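Local atomic coordinates of guanine nucleotide exchange factor SRM1 (Saccharomyces cerevisiae, PDB entry 3OF7), a protein that acts as a guanine nucleotide exchange factor for the Ran-type GTPases Gsp1 and Gsp2, binds chromatin and controls RNA metabolism and nuclear transport. Residues A227-Q232 with R245-D250; D30-G35 with V53-N59; S386-V390 with S400-G404; G173-C177 with K213-L217. Where two conformers were deposited one is given. Residues are numbered along the deposited sequence.

Interaction 1: residues A227-Q232 with R245-D250; sequences AWGNGQ and RLKTLD
This contact belongs to one blade of the RCC1 beta-propeller, where the end of strand 225-229 faces the loop leading to strand 252-253. Residues 227-229 are extended, with Gly229 at phi 130° and psi -151°. In the other segment, Leu246 to Leu249 form a type I turn, overlapping an inverse gamma turn centred on Leu249. Trp228 lies nearest Asp250 (CA-CA 5.4 Å). Its ring (chi1 t) sets CD1 3.5 Å from Asp250 CA, and NE1 gives a weak hydrogen bond to Leu249 O (3.4 Å). Leu249 CD1 packs 3.6 Å from Gly229 O. Arg245 NH2 donates to Asn230 OD1 (3.0 Å); Arg245 NH1 forms a salt bridge with Glu242. Asn230 ND2 donates to Gln232 OE1 (3.0 Å), and Gln232 NE2 hydrogen-bonds Glu179. Water 1 bridges Ala227 O and Asp250 O (2.8 and 2.7 Å); water 3 bridges Gly231 N and Arg245 NE (2.9 and 2.8 Å). The third blade strand thus packs on the loop before outermost strand 252-253, within RCC1 repeat 4 of the propeller.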
loop_
_atom_site.group_PDB
_atom_site.type_symbol
_atom_site.label_atom_id
_atom_site.label_comp_id
_atom_site.label_asym_id
_atom_site.label_seq_id
_atom_site.Cartn_x
_atom_site.Cartn_y
_atom_site.Cartn_z
ATOM N N ALA A 227 9.766 -13.582 -2.809
ATOM C CA ALA A 227 8.498 -13.538 -2.083
ATOM C C ALA A 227 8.621 -14.298 -0.769
ATOM O O ALA A 227 9.414 -15.249 -0.659
ATOM C CB ALA A 227 7.376 -14.083 -2.950
ATOM N N TRP A 228 7.858 -13.860 0.230
ATOM C CA TRP A 228 7.920 -14.404 1.582
ATOM C C TRP A 228 6.551 -14.270 2.255
ATOM O O TRP A 228 5.956 -13.185 2.253
ATOM C CB TRP A 228 8.992 -13.645 2.374
ATOM C CG TRP A 228 9.227 -14.029 3.828
ATOM C CD1 TRP A 228 9.049 -15.259 4.417
ATOM C CD2 TRP A 228 9.755 -13.172 4.846
ATOM N NE1 TRP A 228 9.409 -15.202 5.751
ATOM C CE2 TRP A 228 9.848 -13.934 6.037
ATOM C CE3 TRP A 228 10.144 -11.822 4.873
ATOM C CZ2 TRP A 228 10.313 -13.390 7.242
ATOM C CZ3 TRP A 228 10.615 -11.285 6.069
ATOM C CH2 TRP A 228 10.685 -12.064 7.241
ATOM N N GLY A 229 6.061 -15.371 2.824
ATOM C CA GLY A 229 4.837 -15.346 3.627
ATOM C C GLY A 229 3.846 -16.420 3.224
ATOM O O GLY A 229 4.239 -17.485 2.727
ATOM N N ASN A 230 2.559 -16.147 3.435
ATOM C CA ASN A 230 1.513 -17.076 3.014
ATOM C C ASN A 230 1.482 -17.238 1.497
ATOM O O ASN A 230 1.788 -16.300 0.764
ATOM C CB ASN A 230 0.144 -16.627 3.538
ATOM C CG ASN A 230 -0.923 -17.713 3.394
ATOM O OD1 ASN A 230 -0.645 -18.896 3.582
ATOM N ND2 ASN A 230 -2.147 -17.308 3.061
ATOM N N GLY A 231 1.133 -18.437 1.029
ATOM C CA GLY A 231 1.162 -18.735 -0.394
ATOM C C GLY A 231 -0.073 -19.426 -0.935
ATOM O O GLY A 231 -0.052 -19.953 -2.047
ATOM N N GLN A 232 -1.158 -19.403 -0.163
ATOM C CA GLN A 232 -2.384 -20.143 -0.517
ATOM C C GLN A 232 -3.072 -19.644 -1.788
ATOM O O GLN A 232 -3.885 -20.364 -2.379
ATOM C CB GLN A 232 -3.376 -20.124 0.646
ATOM C CG GLN A 232 -2.862 -20.791 1.907
ATOM C CD GLN A 232 -3.799 -20.620 3.090
ATOM O OE1 GLN A 232 -4.120 -19.494 3.499
ATOM N NE2 GLN A 232 -4.237 -21.742 3.660
ATOM N N ARG A 245 5.086 -25.557 3.798
ATOM C CA ARG A 245 4.729 -24.153 4.073
ATOM C C ARG A 245 5.591 -23.479 5.140
ATOM O O ARG A 245 5.796 -22.268 5.089
ATOM C CB ARG A 245 3.242 -24.025 4.413
ATOM C CG ARG A 245 2.344 -24.266 3.207
ATOM C CD ARG A 245 0.886 -24.289 3.600
ATOM N NE ARG A 245 0.374 -22.964 3.926
ATOM C CZ ARG A 245 -0.653 -22.739 4.747
ATOM N NH1 ARG A 245 -1.273 -23.753 5.345
ATOM N NH2 ARG A 245 -1.052 -21.492 4.981
ATOM N N LEU A 246 6.093 -24.242 6.102
ATOM C CA LEU A 246 6.996 -23.671 7.092
ATOM C C LEU A 246 8.464 -23.895 6.726
ATOM O O LEU A 246 9.302 -23.014 6.948
ATOM C CB LEU A 246 6.693 -24.187 8.504
ATOM C CG LEU A 246 5.403 -23.684 9.167
ATOM C CD1 LEU A 246 5.195 -24.335 10.534
ATOM C CD2 LEU A 246 5.391 -22.165 9.298
ATOM N N LYS A 247 8.768 -25.064 6.160
ATOM C CA LYS A 247 10.131 -25.370 5.704
ATOM C C LYS A 247 10.652 -24.310 4.736
ATOM O O LYS A 247 11.852 -24.019 4.718
ATOM C CB LYS A 247 10.194 -26.757 5.053
ATOM C CG LYS A 247 10.152 -27.923 6.047
ATOM C CD LYS A 247 9.964 -29.266 5.304
ATOM C CE LYS A 247 9.698 -30.415 6.283
ATOM N NZ LYS A 247 9.333 -31.686 5.579
ATOM N N THR A 248 9.743 -23.722 3.953
ATOM C CA THR A 248 10.120 -22.762 2.915
ATOM C C THR A 248 9.640 -21.326 3.206
ATOM O O THR A 248 9.570 -20.507 2.297
ATOM C CB THR A 248 9.627 -23.196 1.516
ATOM O OG1 THR A 248 8.194 -23.123 1.454
ATOM C CG2 THR A 248 10.097 -24.625 1.165
ATOM N N LEU A 249 9.328 -21.040 4.468
ATOM C CA LEU A 249 8.858 -19.711 4.882
ATOM C C LEU A 249 10.040 -18.750 5.075
ATOM O O LEU A 249 10.393 -18.383 6.200
ATOM C CB LEU A 249 7.978 -19.805 6.140
ATOM C CG LEU A 249 7.249 -18.550 6.648
ATOM C CD1 LEU A 249 6.188 -18.091 5.637
ATOM C CD2 LEU A 249 6.603 -18.814 7.994
ATOM N N ASP A 250 10.646 -18.376 3.952
ATOM C CA ASP A 250 11.737 -17.392 3.897
ATOM C C ASP A 250 11.796 -16.834 2.476
ATOM O O ASP A 250 11.341 -17.500 1.538
ATOM C CB ASP A 250 13.087 -18.000 4.317
ATOM C CG ASP A 250 13.484 -19.193 3.474
ATOM O OD1 ASP A 250 13.041 -20.312 3.793
ATOM O OD2 ASP A 250 14.233 -19.009 2.493
HETATM O O HOH W 1 9.094 -17.917 0.184
HETATM O O HOH W 2 7.299 -17.898 2.291
HETATM O O HOH W 3 1.316 -21.193 1.936
#

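Interaction 2: residues D30-G35 with V53-N59; sequences DIFCWG and VKRPRLN
Asp30 opens strand 30-34, which pairs antiparallel with strand 56-58; their axes approach to 4.3 Å, with 136° between directions. Asp30 CB touches Leu58 CD1 (3.8 Å), while its carboxylate binds His432 and Arg64. Ile31 O accepts from Asn59 N (2.7 Å), and water 4 joins Ile31 N (3.0 Å) to Asn59 O (2.8 Å). Phe32 and Leu58 form a non-hydrogen-bonded pair, CA-CA 4.4 Å. The Phe32 ring (chi1 m) puts CE1 3.7 Å from Leu58 CD1. Cys33 and Arg57 form a hydrogen-bonded pair: Cys33 N to Arg57 O and Arg57 N to Cys33 O, both 3.0 Å. Cys33 SG accepts from Asn59 ND2 (3.6 Å), while Asn59 OD1 accepts from Phe61 N. A beta bulge shifts the register by two. Trp34 (chi1 p) lays its six-membered ring under Pro56, a CH-pi contact with CG 3.9 Å from the centroid. Gly35 (phi 111°, psi -142°) and Val53 form the second hydrogen-bonded pair, through Gly35 N to Val53 O (2.7 Å) and Val53 N to Gly35 O (2.9 Å). The blade also holds C-terminal strands 432-439 and 443-450. Backbone pairing and the apolar contacts of Phe32 with Leu58 and Trp34 with Pro56 hold the edge strand.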
loop_
_atom_site.group_PDB
_atom_site.type_symbol
_atom_site.label_atom_id
_atom_site.label_comp_id
_atom_site.label_asym_id
_atom_site.label_seq_id
_atom_site.Cartn_x
_atom_site.Cartn_y
_atom_site.Cartn_z
ATOM N N ASP A 30 2.741 17.348 7.765
ATOM C CA ASP A 30 1.546 17.201 8.591
ATOM C C ASP A 30 0.943 15.841 8.229
ATOM O O ASP A 30 0.750 15.542 7.050
ATOM C CB ASP A 30 0.530 18.305 8.277
ATOM C CG ASP A 30 0.945 19.661 8.826
ATOM O OD1 ASP A 30 1.652 19.716 9.862
ATOM O OD2 ASP A 30 0.548 20.668 8.214
ATOM N N ILE A 31 0.663 15.024 9.235
ATOM C CA ILE A 31 0.057 13.699 9.025
ATOM C C ILE A 31 -1.432 13.730 9.391
ATOM O O ILE A 31 -1.804 14.211 10.455
ATOM C CB ILE A 31 0.798 12.598 9.854
ATOM C CG1 ILE A 31 2.296 12.553 9.508
ATOM C CG2 ILE A 31 0.125 11.206 9.698
ATOM C CD1 ILE A 31 2.621 12.264 8.041
ATOM N N PHE A 32 -2.272 13.206 8.500
ATOM C CA PHE A 32 -3.711 13.146 8.710
ATOM C C PHE A 32 -4.176 11.701 8.667
ATOM O O PHE A 32 -3.692 10.925 7.850
ATOM C CB PHE A 32 -4.444 13.918 7.613
ATOM C CG PHE A 32 -4.044 15.358 7.524
ATOM C CD1 PHE A 32 -4.691 16.321 8.299
ATOM C CD2 PHE A 32 -3.007 15.750 6.688
ATOM C CE1 PHE A 32 -4.312 17.664 8.230
ATOM C CE2 PHE A 32 -2.629 17.089 6.608
ATOM C CZ PHE A 32 -3.280 18.042 7.375
ATOM N N CYS A 33 -5.136 11.366 9.522
ATOM C CA CYS A 33 -5.678 10.013 9.603
ATOM C C CYS A 33 -7.197 10.072 9.640
ATOM O O CYS A 33 -7.782 11.011 10.213
ATOM C CB CYS A 33 -5.164 9.316 10.872
ATOM S SG CYS A 33 -3.364 9.124 10.967
ATOM N N TRP A 34 -7.840 9.081 9.032
ATOM C CA TRP A 34 -9.305 9.015 9.043
ATOM C C TRP A 34 -9.817 7.619 8.702
ATOM O O TRP A 34 -9.057 6.780 8.209
ATOM C CB TRP A 34 -9.901 10.070 8.104
ATOM C CG TRP A 34 -9.662 9.835 6.624
ATOM C CD1 TRP A 34 -10.524 9.227 5.741
ATOM C CD2 TRP A 34 -8.511 10.219 5.859
ATOM N NE1 TRP A 34 -9.974 9.211 4.476
ATOM C CE2 TRP A 34 -8.744 9.816 4.519
ATOM C CE3 TRP A 34 -7.300 10.864 6.172
ATOM C CZ2 TRP A 34 -7.810 10.030 3.492
ATOM C CZ3 TRP A 34 -6.376 11.084 5.148
ATOM C CH2 TRP A 34 -6.635 10.662 3.825
ATOM N N GLY A 35 -11.106 7.388 8.974
ATOM C CA GLY A 35 -11.753 6.091 8.760
ATOM C C GLY A 35 -12.094 5.449 10.095
ATOM O O GLY A 35 -12.476 6.138 11.043
ATOM N N VAL A 53 -13.556 8.358 12.548
ATOM C CA VAL A 53 -13.209 9.711 12.134
ATOM C C VAL A 53 -13.521 9.838 10.645
ATOM O O VAL A 53 -12.911 9.174 9.816
ATOM C CB VAL A 53 -11.716 10.016 12.461
ATOM C CG1 VAL A 53 -11.258 11.318 11.831
ATOM C CG2 VAL A 53 -11.496 10.058 13.982
ATOM N N LYS A 54 -14.495 10.680 10.314
ATOM C CA LYS A 54 -15.109 10.653 8.987
ATOM C C LYS A 54 -14.476 11.622 7.983
ATOM O O LYS A 54 -14.864 11.641 6.813
ATOM C CB LYS A 54 -16.631 10.879 9.111
ATOM C CG LYS A 54 -17.319 9.847 10.004
ATOM C CD LYS A 54 -18.793 10.153 10.243
ATOM C CE LYS A 54 -19.385 9.164 11.250
ATOM N NZ LYS A 54 -20.870 9.365 11.459
ATOM N N ARG A 55 -13.507 12.415 8.449
ATOM C CA ARG A 55 -12.757 13.361 7.606
ATOM C C ARG A 55 -11.305 13.382 8.067
ATOM O O ARG A 55 -11.048 13.128 9.242
ATOM C CB ARG A 55 -13.332 14.780 7.756
ATOM C CG ARG A 55 -14.728 14.997 7.182
ATOM C CD ARG A 55 -14.729 14.839 5.684
ATOM N NE ARG A 55 -15.869 15.505 5.053
ATOM C CZ ARG A 55 -15.920 15.816 3.763
ATOM N NH1 ARG A 55 -14.897 15.511 2.963
ATOM N NH2 ARG A 55 -16.991 16.428 3.271
ATOM N N PRO A 56 -10.351 13.697 7.158
ATOM C CA PRO A 56 -8.940 13.752 7.545
ATOM C C PRO A 56 -8.713 14.586 8.801
ATOM O O PRO A 56 -9.113 15.751 8.856
ATOM C CB PRO A 56 -8.271 14.411 6.332
ATOM C CG PRO A 56 -9.107 13.963 5.182
ATOM C CD PRO A 56 -10.524 13.944 5.711
ATOM N N ARG A 57 -8.091 13.970 9.800
ATOM C CA ARG A 57 -7.859 14.597 11.089
ATOM C C ARG A 57 -6.360 14.746 11.296
ATOM O O ARG A 57 -5.615 13.762 11.210
ATOM C CB ARG A 57 -8.477 13.735 12.194
ATOM C CG ARG A 57 -8.193 14.209 13.626
ATOM C CD ARG A 57 -9.220 15.240 14.100
ATOM N NE ARG A 57 -10.587 14.718 14.049
ATOM C CZ ARG A 57 -11.132 13.931 14.971
ATOM N NH1 ARG A 57 -10.439 13.561 16.045
ATOM N NH2 ARG A 57 -12.378 13.511 14.821
ATOM N N LEU A 58 -5.914 15.972 11.561
ATOM C CA LEU A 58 -4.493 16.212 11.818
ATOM C C LEU A 58 -4.042 15.382 13.017
ATOM O O LEU A 58 -4.656 15.436 14.077
ATOM C CB LEU A 58 -4.240 17.703 12.050
ATOM C CG LEU A 58 -2.790 18.097 12.345
ATOM C CD1 LEU A 58 -1.919 17.938 11.098
ATOM C CD2 LEU A 58 -2.735 19.534 12.873
ATOM N N ASN A 59 -2.984 14.586 12.844
ATOM C CA ASN A 59 -2.537 13.716 13.916
ATOM C C ASN A 59 -1.628 14.493 14.871
ATOM O O ASN A 59 -0.518 14.890 14.481
ATOM C CB ASN A 59 -1.826 12.473 13.359
ATOM C CG ASN A 59 -1.624 11.405 14.407
ATOM O OD1 ASN A 59 -1.129 11.684 15.502
ATOM N ND2 ASN A 59 -2.009 10.167 14.083
HETATM O O HOH W 4 0.809 15.676 12.177
#

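Interaction 3: residues S386-V390 with S400-G404; sequences SHHSV and SWGFG
Strands 388-390 and 400-402 run antiparallel, with axes 4.8 Å apart at closest and 166° between their directions. His388 with Gly402 and Val390 with Ser400 are non-hydrogen-bonded pairs, each with CA-CA 4.3 Å. Ser389 with Trp401 is the hydrogen-bonded pair: Ser389 N donates to Trp401 O (3.0 Å) and Trp401 N to Ser389 O (3.3 Å). Beyond the strands, Phe403 N donates to His387 O (2.8 Å). Gly402 has phi 112° and psi -152°; a side chain there would clash with His387 O and His388 CA.

Trp401 (chi1 p, chi2 102°) folds its ring over Ser389. Ser389 CB lies 3.8 Å from the centroid of the six-membered ring, a CH-pi contact over its face. Water 5 links Ser389 OG (2.7 Å) to Trp401 O (3.2 Å). On the face shared by Val390 and Ser400, Val390 CG2 meets Ser400 CB at 4.1 Å. His387 CB packs on Phe403 CB (3.7 Å), and the His387 ring nitrogens bind Glu344 and Glu322. The His388 ring reaches Gly440 O in the next blade. This is a beta hairpin made of the second and third strands of a propeller blade, spanning the boundary of RCC1 repeats 6 and 7.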
loop_
_atom_site.group_PDB
_atom_site.type_symbol
_atom_site.label_atom_id
_atom_site.label_comp_id
_atom_site.label_asym_id
_atom_site.label_seq_id
_atom_site.Cartn_x
_atom_site.Cartn_y
_atom_site.Cartn_z
ATOM N N SER A 386 -8.345 -2.126 1.442
ATOM C CA SER A 386 -9.023 -3.373 1.065
ATOM C C SER A 386 -10.063 -3.157 -0.040
ATOM O O SER A 386 -10.062 -3.880 -1.056
ATOM C CB SER A 386 -9.646 -4.063 2.282
ATOM O OG SER A 386 -8.624 -4.515 3.151
ATOM N N HIS A 387 -10.935 -2.166 0.159
ATOM C CA HIS A 387 -12.023 -1.870 -0.790
ATOM C C HIS A 387 -12.247 -0.375 -1.035
ATOM O O HIS A 387 -13.320 0.034 -1.472
ATOM C CB HIS A 387 -13.319 -2.571 -0.354
ATOM C CG HIS A 387 -13.193 -4.056 -0.373
ATOM N ND1 HIS A 387 -13.433 -4.805 -1.504
ATOM C CD2 HIS A 387 -12.744 -4.920 0.567
ATOM C CE1 HIS A 387 -13.166 -6.074 -1.251
ATOM N NE2 HIS A 387 -12.746 -6.171 -0.002
ATOM N N HIS A 388 -11.218 0.430 -0.773
ATOM C CA HIS A 388 -11.267 1.858 -1.068
ATOM C C HIS A 388 -9.924 2.294 -1.635
ATOM O O HIS A 388 -8.942 1.543 -1.599
ATOM C CB HIS A 388 -11.634 2.669 0.185
ATOM C CG HIS A 388 -10.581 2.646 1.249
ATOM N ND1 HIS A 388 -9.743 3.714 1.491
ATOM C CD2 HIS A 388 -10.216 1.677 2.120
ATOM C CE1 HIS A 388 -8.922 3.411 2.480
ATOM N NE2 HIS A 388 -9.182 2.179 2.874
ATOM N N SER A 389 -9.891 3.501 -2.184
ATOM C CA SER A 389 -8.677 4.043 -2.753
ATOM C C SER A 389 -8.622 5.539 -2.498
ATOM O O SER A 389 -9.646 6.177 -2.241
ATOM C CB SER A 389 -8.609 3.783 -4.256
ATOM O OG SER A 389 -8.903 2.426 -4.569
ATOM N N VAL A 390 -7.412 6.078 -2.571
ATOM C CA VAL A 390 -7.171 7.508 -2.488
ATOM C C VAL A 390 -6.100 7.838 -3.521
ATOM O O VAL A 390 -5.045 7.197 -3.558
ATOM C CB VAL A 390 -6.695 7.945 -1.073
ATOM C CG1 VAL A 390 -6.457 9.464 -1.012
ATOM C CG2 VAL A 390 -7.688 7.517 0.004
ATOM N N SER A 400 -10.985 10.338 -3.368
ATOM C CA SER A 400 -11.222 8.997 -2.847
ATOM C C SER A 400 -12.493 8.389 -3.418
ATOM O O SER A 400 -13.370 9.098 -3.930
ATOM C CB SER A 400 -11.302 9.039 -1.316
ATOM O OG SER A 400 -12.374 9.871 -0.902
ATOM N N TRP A 401 -12.581 7.065 -3.324
ATOM C CA TRP A 401 -13.754 6.332 -3.778
ATOM C C TRP A 401 -13.717 4.900 -3.260
ATOM O O TRP A 401 -12.696 4.442 -2.728
ATOM C CB TRP A 401 -13.858 6.337 -5.307
ATOM C CG TRP A 401 -12.773 5.563 -6.048
ATOM C CD1 TRP A 401 -12.889 4.315 -6.599
ATOM C CD2 TRP A 401 -11.437 6.005 -6.340
ATOM N NE1 TRP A 401 -11.717 3.955 -7.217
ATOM C CE2 TRP A 401 -10.805 4.969 -7.067
ATOM C CE3 TRP A 401 -10.709 7.171 -6.047
ATOM C CZ2 TRP A 401 -9.480 5.064 -7.517
ATOM C CZ3 TRP A 401 -9.389 7.268 -6.491
ATOM C CH2 TRP A 401 -8.788 6.218 -7.223
ATOM N N GLY A 402 -14.842 4.210 -3.416
ATOM C CA GLY A 402 -14.945 2.823 -3.005
ATOM C C GLY A 402 -15.879 2.629 -1.828
ATOM O O GLY A 402 -16.831 3.386 -1.644
ATOM N N PHE A 403 -15.601 1.589 -1.052
ATOM C CA PHE A 403 -16.424 1.188 0.083
ATOM C C PHE A 403 -16.533 2.318 1.108
ATOM O O PHE A 403 -15.520 2.867 1.543
ATOM C CB PHE A 403 -15.803 -0.055 0.714
ATOM C CG PHE A 403 -16.649 -0.698 1.783
ATOM C CD1 PHE A 403 -16.099 -0.997 3.022
ATOM C CD2 PHE A 403 -17.981 -1.024 1.543
ATOM C CE1 PHE A 403 -16.872 -1.618 4.021
ATOM C CE2 PHE A 403 -18.758 -1.653 2.516
ATOM C CZ PHE A 403 -18.204 -1.942 3.762
ATOM N N GLY A 404 -17.764 2.668 1.479
ATOM C CA GLY A 404 -18.001 3.840 2.317
ATOM C C GLY A 404 -18.343 3.593 3.773
ATOM O O GLY A 404 -18.283 4.512 4.591
HETATM O O HOH W 5 -11.590 1.989 -4.409
#

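Interaction 4: residues G173-C177 with K213-L217; sequences GTFRC and KDHIL
The Phe175 ring (chi1 m, chi2 103°) reaches across to the start of strand 215-220. Its CD2 comes 3.3 Å from Asp214 O and 4.0 Å from His215 N. Its CZ meets Ile216 CG2 at 4.2 Å, with that methyl at the ring edge. The closest CA pair is Phe175 with Asp214, at 5.0 Å. No backbone-to-backbone hydrogen bond joins the two segments, which belong to the sheets of two neighbouring propeller blades.

Asp214 makes the polar link. It sits just ahead of strand 215-217, with phi -138° and psi 37°, and its chi1 is m. Its CA-to-CB bond points toward residues 173-177. Asp214 OD1 accepts from Arg176 N (2.9 Å, N-H...O angle 155°). OD2 of Asp214 lies 3.6 Å from Arg176 CB. Water 6 donates to Thr174 O and to Asp214 OD1, both at 2.8 Å, so Asp214 OD1 reaches both sides of Phe175 in the chain. Phe175 also meets Trp228 edge-to-face, and Met159 touches both Phe175 and Ile216. The interface is mixed: the Phe175 ring lies against the backbone of Asp214 and His215 and meets the Ile216 methyl, while one buried carboxylate takes up the amide of Arg176 and, through water, the carbonyl of Thr174.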
loop_
_atom_site.group_PDB
_atom_site.type_symbol
_atom_site.label_atom_id
_atom_site.label_comp_id
_atom_site.label_asym_id
_atom_site.label_seq_id
_atom_site.Cartn_x
_atom_site.Cartn_y
_atom_site.Cartn_z
ATOM N N GLY A 173 6.768 -9.116 13.372
ATOM C CA GLY A 173 5.348 -9.473 13.299
ATOM C C GLY A 173 5.204 -10.934 12.913
ATOM O O GLY A 173 5.959 -11.788 13.409
ATOM N N THR A 174 4.250 -11.230 12.028
ATOM C CA THR A 174 4.010 -12.605 11.576
ATOM C C THR A 174 3.219 -12.611 10.274
ATOM O O THR A 174 2.751 -11.556 9.830
ATOM C CB THR A 174 3.264 -13.451 12.653
ATOM O OG1 THR A 174 3.396 -14.848 12.348
ATOM C CG2 THR A 174 1.768 -13.095 12.717
ATOM N N PHE A 175 3.088 -13.781 9.656
ATOM C CA PHE A 175 2.140 -13.965 8.562
ATOM C C PHE A 175 1.000 -14.861 9.006
ATOM O O PHE A 175 1.217 -15.952 9.557
ATOM C CB PHE A 175 2.805 -14.573 7.320
ATOM C CG PHE A 175 4.017 -13.826 6.852
ATOM C CD1 PHE A 175 5.295 -14.310 7.123
ATOM C CD2 PHE A 175 3.886 -12.633 6.149
ATOM C CE1 PHE A 175 6.440 -13.610 6.688
ATOM C CE2 PHE A 175 5.021 -11.930 5.709
ATOM C CZ PHE A 175 6.303 -12.425 5.987
ATOM N N ARG A 176 -0.220 -14.393 8.763
ATOM C CA ARG A 176 -1.391 -15.230 8.914
ATOM C C ARG A 176 -1.731 -15.931 7.603
ATOM O O ARG A 176 -1.133 -15.674 6.559
ATOM C CB ARG A 176 -2.587 -14.407 9.406
ATOM C CG ARG A 176 -2.511 -14.013 10.870
ATOM C CD ARG A 176 -3.769 -13.256 11.278
ATOM N NE ARG A 176 -3.655 -12.700 12.623
ATOM C CZ ARG A 176 -3.973 -13.350 13.739
ATOM N NH1 ARG A 176 -4.440 -14.594 13.687
ATOM N NH2 ARG A 176 -3.822 -12.750 14.912
ATOM N N CYS A 177 -2.689 -16.842 7.686
ATOM C CA CYS A 177 -3.242 -17.527 6.539
ATOM C C CYS A 177 -4.750 -17.649 6.784
ATOM O O CYS A 177 -5.265 -17.136 7.783
ATOM C CB CYS A 177 -2.595 -18.904 6.401
ATOM S SG CYS A 177 -2.784 -19.914 7.873
ATOM N N LYS A 213 -1.159 -8.685 1.896
ATOM C CA LYS A 213 -1.918 -8.930 3.122
ATOM C C LYS A 213 -1.118 -9.801 4.091
ATOM O O LYS A 213 -0.940 -9.445 5.251
ATOM C CB LYS A 213 -3.258 -9.594 2.803
ATOM C CG LYS A 213 -4.076 -9.990 4.029
ATOM C CD LYS A 213 -5.275 -10.848 3.634
ATOM C CE LYS A 213 -6.099 -11.236 4.852
ATOM N NZ LYS A 213 -6.881 -10.091 5.405
ATOM N N ASP A 214 -0.654 -10.951 3.611
ATOM C CA ASP A 214 0.150 -11.859 4.439
ATOM C C ASP A 214 1.338 -12.439 3.670
ATOM O O ASP A 214 1.722 -13.605 3.846
ATOM C CB ASP A 214 -0.725 -12.959 5.065
ATOM C CG ASP A 214 -1.479 -12.476 6.297
ATOM O OD1 ASP A 214 -0.833 -12.039 7.274
ATOM O OD2 ASP A 214 -2.732 -12.557 6.292
ATOM N N HIS A 215 1.909 -11.599 2.815
ATOM C CA HIS A 215 3.147 -11.889 2.118
ATOM C C HIS A 215 3.807 -10.555 1.811
ATOM O O HIS A 215 3.152 -9.504 1.835
ATOM C CB HIS A 215 2.873 -12.620 0.799
ATOM C CG HIS A 215 2.221 -11.754 -0.229
ATOM N ND1 HIS A 215 2.935 -11.073 -1.194
ATOM C CD2 HIS A 215 0.924 -11.420 -0.415
ATOM C CE1 HIS A 215 2.101 -10.373 -1.942
ATOM N NE2 HIS A 215 0.876 -10.567 -1.489
ATOM N N ILE A 216 5.091 -10.605 1.490
ATOM C CA ILE A 216 5.816 -9.424 1.065
ATOM C C ILE A 216 6.745 -9.819 -0.087
ATOM O O ILE A 216 7.292 -10.934 -0.106
ATOM C CB ILE A 216 6.556 -8.749 2.273
ATOM C CG1 ILE A 216 7.317 -7.481 1.833
ATOM C CG2 ILE A 216 7.462 -9.765 3.001
ATOM C CD1 ILE A 216 7.854 -6.652 3.004
ATOM N N LEU A 217 6.879 -8.917 -1.056
ATOM C CA LEU A 217 7.795 -9.085 -2.182
ATOM C C LEU A 217 9.011 -8.183 -1.985
ATOM O O LEU A 217 8.902 -7.123 -1.376
ATOM C CB LEU A 217 7.103 -8.722 -3.491
ATOM C CG LEU A 217 5.789 -9.413 -3.878
ATOM C CD1 LEU A 217 5.346 -8.895 -5.202
ATOM C CD2 LEU A 217 5.979 -10.927 -3.944
HETATM O O HOH W 6 1.424 -10.401 7.667
#

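In the fold
All four contacts lie in the RCC1-like beta-propeller. Along the chain they follow in series: interaction 2, interaction 4, interaction 1, interaction 3. Interactions 1 and 4 touch, their centres 9 Å apart, because strands 215-220 and 225-229 are neighbours in one sheet; Trp228 O with Ile216 N and Asn230 N with Asp214 O probably form hydrogen bonds there. Interactions 2 and 3 sit in the sheets of adjacent blades, centres 15 Å apart, without touching. Interactions 1 and 2 are on opposite sides of the chain's centre, 35 Å between centres. Interaction 2 lies in the blade where strands from the two ends of the chain meet, which closes the ring.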